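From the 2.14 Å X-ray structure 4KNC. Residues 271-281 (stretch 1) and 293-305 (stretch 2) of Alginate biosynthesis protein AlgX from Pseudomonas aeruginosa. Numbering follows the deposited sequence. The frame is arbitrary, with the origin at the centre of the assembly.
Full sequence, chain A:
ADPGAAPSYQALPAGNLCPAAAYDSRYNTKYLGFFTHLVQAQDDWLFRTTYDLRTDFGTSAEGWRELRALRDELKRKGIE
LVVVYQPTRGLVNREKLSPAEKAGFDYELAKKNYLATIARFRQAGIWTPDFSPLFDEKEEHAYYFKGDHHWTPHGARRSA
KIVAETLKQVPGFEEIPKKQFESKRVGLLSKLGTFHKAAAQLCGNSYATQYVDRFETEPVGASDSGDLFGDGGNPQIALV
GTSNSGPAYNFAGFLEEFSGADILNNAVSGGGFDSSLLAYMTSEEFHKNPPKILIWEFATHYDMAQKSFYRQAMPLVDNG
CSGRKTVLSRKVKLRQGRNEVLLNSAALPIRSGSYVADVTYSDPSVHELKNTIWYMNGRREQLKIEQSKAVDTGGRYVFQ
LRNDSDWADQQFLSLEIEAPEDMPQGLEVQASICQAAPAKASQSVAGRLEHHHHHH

Stretch 1 271-281: GGFDSSLLAYM
Stretch 2 293-305: ILIWEFATHYDMA

Strand 293-298 runs at 150° to helix 275-281, axes 9.7 Å apart at closest approach; CA atoms of Leu277 and Trp296 lie 7.6 Å apart, those of Phe273 and Phe298 5.7 Å. Leu294, Trp296 and Phe298, alternating along the extended strand, all point CA-to-CB toward stretch 1. Phe273 (phi/psi -66/-35) dominates the contact. The t rotamer of Phe273 (chi2 73°) sets its ring among Trp296 over one face (Phe273 CE1 to Trp296 CZ2 3.4 Å, planes oblique at 39°), Phe298 at its edge (Phe273 CD1 to Phe298 CD2 3.7 Å) and Met304 (Phe273 CE1 to Met304 CG 4.0 Å). Phe298 (p, chi2 -88°) turns its face to the Phe273 edge, planes at 86°. Trp296 (t, chi2 13°) points its indole edge at the Phe273 carbonyl, so that Trp296 NE1 donates to Phe273 O at 3.2 Å (138°). Leu277 (t, p) lays CD2 over the indole, 3.7 Å from the Trp296 six-membered-ring centroid, and brings Leu277 CD1 3.6 Å from CD2 of Leu294 (t, p). Closing the type I turn from Ala299, Tyr302 (m, chi2 -68°) presents its ring face to Phe273 CB, 3.6 Å from Tyr302 CG. Gly272, at phi 63°, brings Gly272 CA within 3.4 Å of Tyr302 OH; a CB there would be tight against Tyr302 CE1.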

ATOM      1  N   GLY A 271       3.795  -4.330   4.300  1.00 37.70           N
ATOM      2  CA  GLY A 271       2.385  -4.304   3.928  1.00 28.26           C
ATOM      3  C   GLY A 271       2.099  -4.262   2.437  1.00 36.57           C
ATOM      4  O   GLY A 271       0.999  -4.594   1.998  1.00 38.95           O
ATOM      5  N   GLY A 272       3.075  -3.822   1.650  1.00 39.72           N
ATOM      6  CA  GLY A 272       2.878  -3.670   0.218  1.00 33.86           C
ATOM      7  C   GLY A 272       1.814  -2.654  -0.193  1.00 31.66           C
ATOM      8  O   GLY A 272       1.563  -1.655   0.479  1.00 27.43           O
ATOM      9  N   PHE A 273       1.178  -2.947  -1.314  1.00 30.41           N
ATOM     10  CA  PHE A 273       0.218  -2.080  -1.970  1.00 35.14           C
ATOM     11  C   PHE A 273      -1.049  -1.882  -1.150  1.00 40.73           C
ATOM     12  O   PHE A 273      -1.644  -0.796  -1.151  1.00 37.83           O
ATOM     13  CB  PHE A 273      -0.130  -2.728  -3.319  1.00 36.89           C
ATOM     14  CG  PHE A 273      -1.206  -2.012  -4.103  1.00 41.01           C
ATOM     15  CD1 PHE A 273      -0.939  -0.800  -4.724  1.00 37.18           C
ATOM     16  CD2 PHE A 273      -2.467  -2.584  -4.265  1.00 33.93           C
ATOM     17  CE1 PHE A 273      -1.925  -0.151  -5.480  1.00 41.45           C
ATOM     18  CE2 PHE A 273      -3.458  -1.951  -5.014  1.00 35.62           C
ATOM     19  CZ  PHE A 273      -3.196  -0.730  -5.619  1.00 38.84           C
ATOM     20  N   ASP A 274      -1.452  -2.935  -0.443  1.00 36.03           N
ATOM     21  CA  ASP A 274      -2.817  -3.031   0.080  1.00 35.49           C
ATOM     22  C   ASP A 274      -2.981  -2.874   1.600  1.00 36.08           C
ATOM     23  O   ASP A 274      -3.913  -2.222   2.054  1.00 33.76           O
ATOM     24  CB  ASP A 274      -3.474  -4.339  -0.395  1.00 38.16           C
ATOM     25  CG  ASP A 274      -2.784  -5.596   0.156  1.00 40.04           C
ATOM     26  OD1 ASP A 274      -1.539  -5.606   0.333  1.00 36.61           O
ATOM     27  OD2 ASP A 274      -3.502  -6.590   0.400  1.00 46.72           O
ATOM     28  N   SER A 275      -2.067  -3.449   2.376  1.00 33.28           N
ATOM     29  CA  SER A 275      -2.305  -3.651   3.805  1.00 36.13           C
ATOM     30  C   SER A 275      -2.498  -2.377   4.624  1.00 36.39           C
ATOM     31  O   SER A 275      -3.406  -2.285   5.457  1.00 36.10           O
ATOM     32  CB  SER A 275      -1.192  -4.526   4.408  1.00 32.71           C
ATOM     33  OG  SER A 275      -1.192  -5.807   3.792  1.00 39.36           O
ATOM     34  N   SER A 276      -1.655  -1.385   4.376  1.00 32.53           N
ATOM     35  CA  SER A 276      -1.670  -0.182   5.198  1.00 38.27           C
ATOM     36  C   SER A 276      -2.981   0.576   5.056  1.00 29.80           C
ATOM     37  O   SER A 276      -3.603   0.969   6.046  1.00 39.23           O
ATOM     38  CB  SER A 276      -0.483   0.718   4.847  1.00 34.35           C
ATOM     39  OG  SER A 276      -0.587   1.957   5.513  1.00 33.01           O
ATOM     40  N   LEU A 277      -3.401   0.771   3.816  1.00 28.85           N
ATOM     41  CA  LEU A 277      -4.643   1.486   3.543  1.00 27.97           C
ATOM     42  C   LEU A 277      -5.869   0.696   4.033  1.00 35.02           C
ATOM     43  O   LEU A 277      -6.813   1.273   4.572  1.00 38.26           O
ATOM     44  CB  LEU A 277      -4.748   1.777   2.045  1.00 31.09           C
ATOM     45  CG  LEU A 277      -6.012   2.421   1.476  1.00 37.43           C
ATOM     46  CD1 LEU A 277      -6.315   3.729   2.176  1.00 46.23           C
ATOM     47  CD2 LEU A 277      -5.815   2.662   0.004  1.00 44.85           C
ATOM     48  N   LEU A 278      -5.861  -0.622   3.852  1.00 42.73           N
ATOM     49  CA  LEU A 278      -6.983  -1.431   4.334  1.00 40.14           C
ATOM     50  C   LEU A 278      -7.094  -1.379   5.867  1.00 36.79           C
ATOM     51  O   LEU A 278      -8.175  -1.173   6.409  1.00 39.27           O
ATOM     52  CB  LEU A 278      -6.870  -2.879   3.841  1.00 37.19           C
ATOM     53  CG  LEU A 278      -7.082  -3.176   2.351  1.00 35.23           C
ATOM     54  CD1 LEU A 278      -7.099  -4.699   2.082  1.00 37.08           C
ATOM     55  CD2 LEU A 278      -8.373  -2.521   1.828  1.00 34.39           C
ATOM     56  N   ALA A 279      -5.972  -1.542   6.564  1.00 34.53           N
ATOM     57  CA  ALA A 279      -5.997  -1.466   8.023  1.00 36.00           C
ATOM     58  C   ALA A 279      -6.456  -0.091   8.487  1.00 41.17           C
ATOM     59  O   ALA A 279      -7.305   0.021   9.379  1.00 42.62           O
ATOM     60  CB  ALA A 279      -4.625  -1.802   8.607  1.00 34.98           C
ATOM     61  N   TYR A 280      -5.904   0.955   7.872  1.00 37.98           N
ATOM     62  CA  TYR A 280      -6.309   2.329   8.201  1.00 36.66           C
ATOM     63  C   TYR A 280      -7.812   2.573   8.008  1.00 39.25           C
ATOM     64  O   TYR A 280      -8.488   3.098   8.897  1.00 37.17           O
ATOM     65  CB  TYR A 280      -5.502   3.359   7.392  1.00 31.77           C
ATOM     66  CG  TYR A 280      -5.840   4.789   7.740  1.00 37.16           C
ATOM     67  CD1 TYR A 280      -5.878   5.214   9.063  1.00 40.27           C
ATOM     68  CD2 TYR A 280      -6.112   5.721   6.749  1.00 42.98           C
ATOM     69  CE1 TYR A 280      -6.195   6.530   9.388  1.00 35.60           C
ATOM     70  CE2 TYR A 280      -6.421   7.029   7.064  1.00 41.44           C
ATOM     71  CZ  TYR A 280      -6.464   7.427   8.381  1.00 39.56           C
ATOM     72  OH  TYR A 280      -6.776   8.739   8.687  1.00 41.38           O
ATOM     73  N   MET A 281      -8.345   2.179   6.857  1.00 44.15           N
ATOM     74  CA  MET A 281      -9.773   2.375   6.614  1.00 47.70           C
ATOM     75  C   MET A 281     -10.663   1.384   7.378  1.00 48.56           C
ATOM     76  O   MET A 281     -11.885   1.508   7.354  1.00 44.91           O
ATOM     77  CB  MET A 281     -10.096   2.330   5.122  1.00 46.29           C
ATOM     78  CG  MET A 281      -9.319   3.316   4.282  1.00 46.71           C
ATOM     79  SD  MET A 281     -10.204   3.753   2.778  1.00 46.06           S
ATOM     80  CE  MET A 281     -10.334   2.185   1.931  1.00 38.42           C
ATOM     81  N   ILE A 293      -6.928  14.855   3.544  1.00 30.67           N
ATOM     82  CA  ILE A 293      -5.992  14.367   2.540  1.00 34.93           C
ATOM     83  C   ILE A 293      -5.418  13.002   2.952  1.00 35.45           C
ATOM     84  O   ILE A 293      -5.008  12.795   4.099  1.00 35.12           O
ATOM     85  CB  ILE A 293      -4.828  15.370   2.298  1.00 32.02           C
ATOM     86  CG1 ILE A 293      -5.359  16.774   1.989  1.00 36.80           C
ATOM     87  CG2 ILE A 293      -3.902  14.877   1.174  1.00 29.02           C
ATOM     88  CD1 ILE A 293      -4.271  17.787   1.701  1.00 36.51           C
ATOM     89  N   LEU A 294      -5.418  12.076   2.007  1.00 29.99           N
ATOM     90  CA  LEU A 294      -4.867  10.745   2.212  1.00 36.37           C
ATOM     91  C   LEU A 294      -3.725  10.550   1.227  1.00 30.80           C
ATOM     92  O   LEU A 294      -3.931  10.607   0.010  1.00 29.06           O
ATOM     93  CB  LEU A 294      -5.948   9.680   1.978  1.00 30.52           C
ATOM     94  CG  LEU A 294      -5.545   8.202   2.092  1.00 35.42           C
ATOM     95  CD1 LEU A 294      -5.026   7.882   3.485  1.00 28.32           C
ATOM     96  CD2 LEU A 294      -6.734   7.310   1.752  1.00 37.60           C
ATOM     97  N   ILE A 295      -2.523  10.346   1.746  1.00 26.20           N
ATOM     98  CA  ILE A 295      -1.364  10.087   0.900  1.00 27.74           C
ATOM     99  C   ILE A 295      -1.070   8.579   0.842  1.00 30.91           C
ATOM    100  O   ILE A 295      -0.973   7.916   1.870  1.00 30.11           O
ATOM    101  CB  ILE A 295      -0.118  10.806   1.446  1.00 33.63           C
ATOM    102  CG1 ILE A 295      -0.384  12.304   1.601  1.00 35.19           C
ATOM    103  CG2 ILE A 295       1.090  10.577   0.538  1.00 24.90           C
ATOM    104  CD1 ILE A 295       0.712  12.995   2.375  1.00 33.75           C
ATOM    105  N   TRP A 296      -0.899   8.048  -0.360  1.00 27.68           N
ATOM    106  CA  TRP A 296      -0.770   6.609  -0.536  1.00 29.53           C
ATOM    107  C   TRP A 296       0.498   6.291  -1.305  1.00 31.48           C
ATOM    108  O   TRP A 296       0.622   6.626  -2.476  1.00 31.89           O
ATOM    109  CB  TRP A 296      -2.012   6.066  -1.255  1.00 26.43           C
ATOM    110  CG  TRP A 296      -2.060   4.567  -1.435  1.00 35.44           C
ATOM    111  CD1 TRP A 296      -1.267   3.620  -0.834  1.00 35.37           C
ATOM    112  CD2 TRP A 296      -2.946   3.853  -2.302  1.00 30.89           C
ATOM    113  NE1 TRP A 296      -1.624   2.355  -1.272  1.00 34.06           N
ATOM    114  CE2 TRP A 296      -2.642   2.476  -2.178  1.00 37.98           C
ATOM    115  CE3 TRP A 296      -3.958   4.242  -3.180  1.00 33.07           C
ATOM    116  CZ2 TRP A 296      -3.326   1.496  -2.896  1.00 39.78           C
ATOM    117  CZ3 TRP A 296      -4.642   3.264  -3.889  1.00 36.24           C
ATOM    118  CH2 TRP A 296      -4.323   1.914  -3.742  1.00 37.43           C
ATOM    119  N   GLU A 297       1.437   5.637  -0.625  1.00 28.38           N
ATOM    120  CA  GLU A 297       2.762   5.372  -1.169  1.00 28.77           C
ATOM    121  C   GLU A 297       2.986   3.882  -1.458  1.00 34.49           C
ATOM    122  O   GLU A 297       2.759   3.031  -0.595  1.00 34.26           O
ATOM    123  CB  GLU A 297       3.834   5.887  -0.199  1.00 23.78           C
ATOM    124  CG  GLU A 297       5.248   5.375  -0.494  1.00 24.88           C
ATOM    125  CD  GLU A 297       5.583   4.060   0.249  1.00 35.78           C
ATOM    126  OE1 GLU A 297       5.985   3.089  -0.430  1.00 29.72           O
ATOM    127  OE2 GLU A 297       5.447   3.994   1.496  1.00 37.41           O
ATOM    128  N   PHE A 298       3.431   3.584  -2.676  1.00 33.38           N
ATOM    129  CA  PHE A 298       3.806   2.226  -3.069  1.00 30.43           C
ATOM    130  C   PHE A 298       4.716   2.270  -4.299  1.00 34.71           C
ATOM    131  O   PHE A 298       4.843   3.315  -4.948  1.00 31.88           O
ATOM    132  CB  PHE A 298       2.565   1.370  -3.339  1.00 26.51           C
ATOM    133  CG  PHE A 298       1.607   1.975  -4.327  1.00 25.30           C
ATOM    134  CD1 PHE A 298       0.613   2.849  -3.903  1.00 27.39           C
ATOM    135  CD2 PHE A 298       1.698   1.673  -5.683  1.00 27.84           C
ATOM    136  CE1 PHE A 298      -0.277   3.427  -4.814  1.00 28.55           C
ATOM    137  CE2 PHE A 298       0.814   2.242  -6.602  1.00 28.89           C
ATOM    138  CZ  PHE A 298      -0.178   3.124  -6.161  1.00 27.75           C
ATOM    139  N   ALA A 299       5.332   1.138  -4.625  1.00 28.27           N
ATOM    140  CA  ALA A 299       6.250   1.058  -5.751  1.00 26.94           C
ATOM    141  C   ALA A 299       5.624   0.464  -7.017  1.00 33.87           C
ATOM    142  O   ALA A 299       4.448   0.114  -7.052  1.00 34.35           O
ATOM    143  CB  ALA A 299       7.514   0.280  -5.364  1.00 30.83           C
ATOM    144  N   THR A 300       6.441   0.324  -8.052  1.00 29.92           N
ATOM    145  CA  THR A 300       5.931   0.080  -9.395  1.00 27.95           C
ATOM    146  C   THR A 300       5.701  -1.393  -9.761  1.00 38.19           C
ATOM    147  O   THR A 300       5.310  -1.684 -10.890  1.00 41.98           O
ATOM    148  CB  THR A 300       6.877   0.720 -10.444  1.00 28.42           C
ATOM    149  OG1 THR A 300       8.214   0.209 -10.273  1.00 30.53           O
ATOM    150  CG2 THR A 300       6.897   2.243 -10.276  1.00 33.05           C
ATOM    151  N   HIS A 301       5.940  -2.319  -8.827  1.00 33.90           N
ATOM    152  CA  HIS A 301       5.832  -3.744  -9.157  1.00 38.06           C
ATOM    153  C   HIS A 301       4.509  -4.377  -8.737  1.00 37.99           C
ATOM    154  O   HIS A 301       4.273  -5.541  -9.008  1.00 41.57           O
ATOM    155  CB  HIS A 301       7.008  -4.547  -8.569  1.00 27.25           C
ATOM    156  CG  HIS A 301       7.070  -4.519  -7.072  1.00 37.02           C
ATOM    157  ND1 HIS A 301       7.575  -3.446  -6.365  1.00 35.35           N
ATOM    158  CD2 HIS A 301       6.676  -5.429  -6.145  1.00 30.92           C
ATOM    159  CE1 HIS A 301       7.504  -3.701  -5.070  1.00 35.13           C
ATOM    160  NE2 HIS A 301       6.971  -4.901  -4.908  1.00 31.67           N
ATOM    161  N   TYR A 302       3.657  -3.627  -8.053  1.00 30.10           N
ATOM    162  CA  TYR A 302       2.407  -4.200  -7.589  1.00 35.08           C
ATOM    163  C   TYR A 302       1.359  -4.240  -8.677  1.00 38.74           C
ATOM    164  O   TYR A 302       1.346  -3.401  -9.584  1.00 43.64           O
ATOM    165  CB  TYR A 302       1.868  -3.428  -6.393  1.00 31.81           C
ATOM    166  CG  TYR A 302       2.796  -3.467  -5.226  1.00 33.50           C
ATOM    167  CD1 TYR A 302       3.032  -4.657  -4.537  1.00 33.92           C
ATOM    168  CD2 TYR A 302       3.434  -2.315  -4.799  1.00 29.30           C
ATOM    169  CE1 TYR A 302       3.914  -4.696  -3.458  1.00 30.47           C
ATOM    170  CE2 TYR A 302       4.292  -2.341  -3.739  1.00 29.21           C
ATOM    171  CZ  TYR A 302       4.534  -3.523  -3.063  1.00 37.76           C
ATOM    172  OH  TYR A 302       5.405  -3.499  -1.995  1.00 39.46           O
ATOM    173  N   ASP A 303       0.470  -5.218  -8.569  1.00 40.16           N
ATOM    174  CA  ASP A 303      -0.653  -5.342  -9.489  1.00 43.48           C
ATOM    175  C   ASP A 303      -1.762  -4.448  -8.977  1.00 45.45           C
ATOM    176  O   ASP A 303      -2.435  -4.796  -8.006  1.00 46.19           O
ATOM    177  CB  ASP A 303      -1.138  -6.794  -9.554  1.00 48.87           C
ATOM    178  CG  ASP A 303      -2.469  -6.938 -10.285  1.00 52.64           C
ATOM    179  OD1 ASP A 303      -2.803  -6.061 -11.109  1.00 44.70           O
ATOM    180  OD2 ASP A 303      -3.182  -7.932 -10.037  1.00 58.68           O
ATOM    181  N   MET A 304      -1.947  -3.303  -9.635  1.00 50.95           N
ATOM    182  CA  MET A 304      -2.912  -2.293  -9.204  1.00 40.49           C
ATOM    183  C   MET A 304      -4.351  -2.638  -9.560  1.00 42.79           C
ATOM    184  O   MET A 304      -5.262  -1.884  -9.233  1.00 45.85           O
ATOM    185  CB  MET A 304      -2.562  -0.916  -9.797  1.00 38.97           C
ATOM    186  CG  MET A 304      -1.173  -0.381  -9.419  1.00 43.05           C
ATOM    187  SD  MET A 304      -1.031   1.413  -9.708  1.00 41.43           S
ATOM    188  CE  MET A 304      -1.099   1.512 -11.490  1.00 33.83           C
ATOM    189  N   ALA A 305      -4.568  -3.761 -10.239  1.00 38.55           N
ATOM    190  CA  ALA A 305      -5.926  -4.124 -10.622  1.00 41.38           C
ATOM    191  C   ALA A 305      -6.560  -5.219  -9.761  1.00 45.83           C
ATOM    192  O   ALA A 305      -7.706  -5.575  -9.990  1.00 50.81           O
ATOM    193  CB  ALA A 305      -5.979  -4.511 -12.094  1.00 43.05           C
TER
HETATM  194  O   HOH W   1       0.909   1.071   0.304  1.00 28.66           O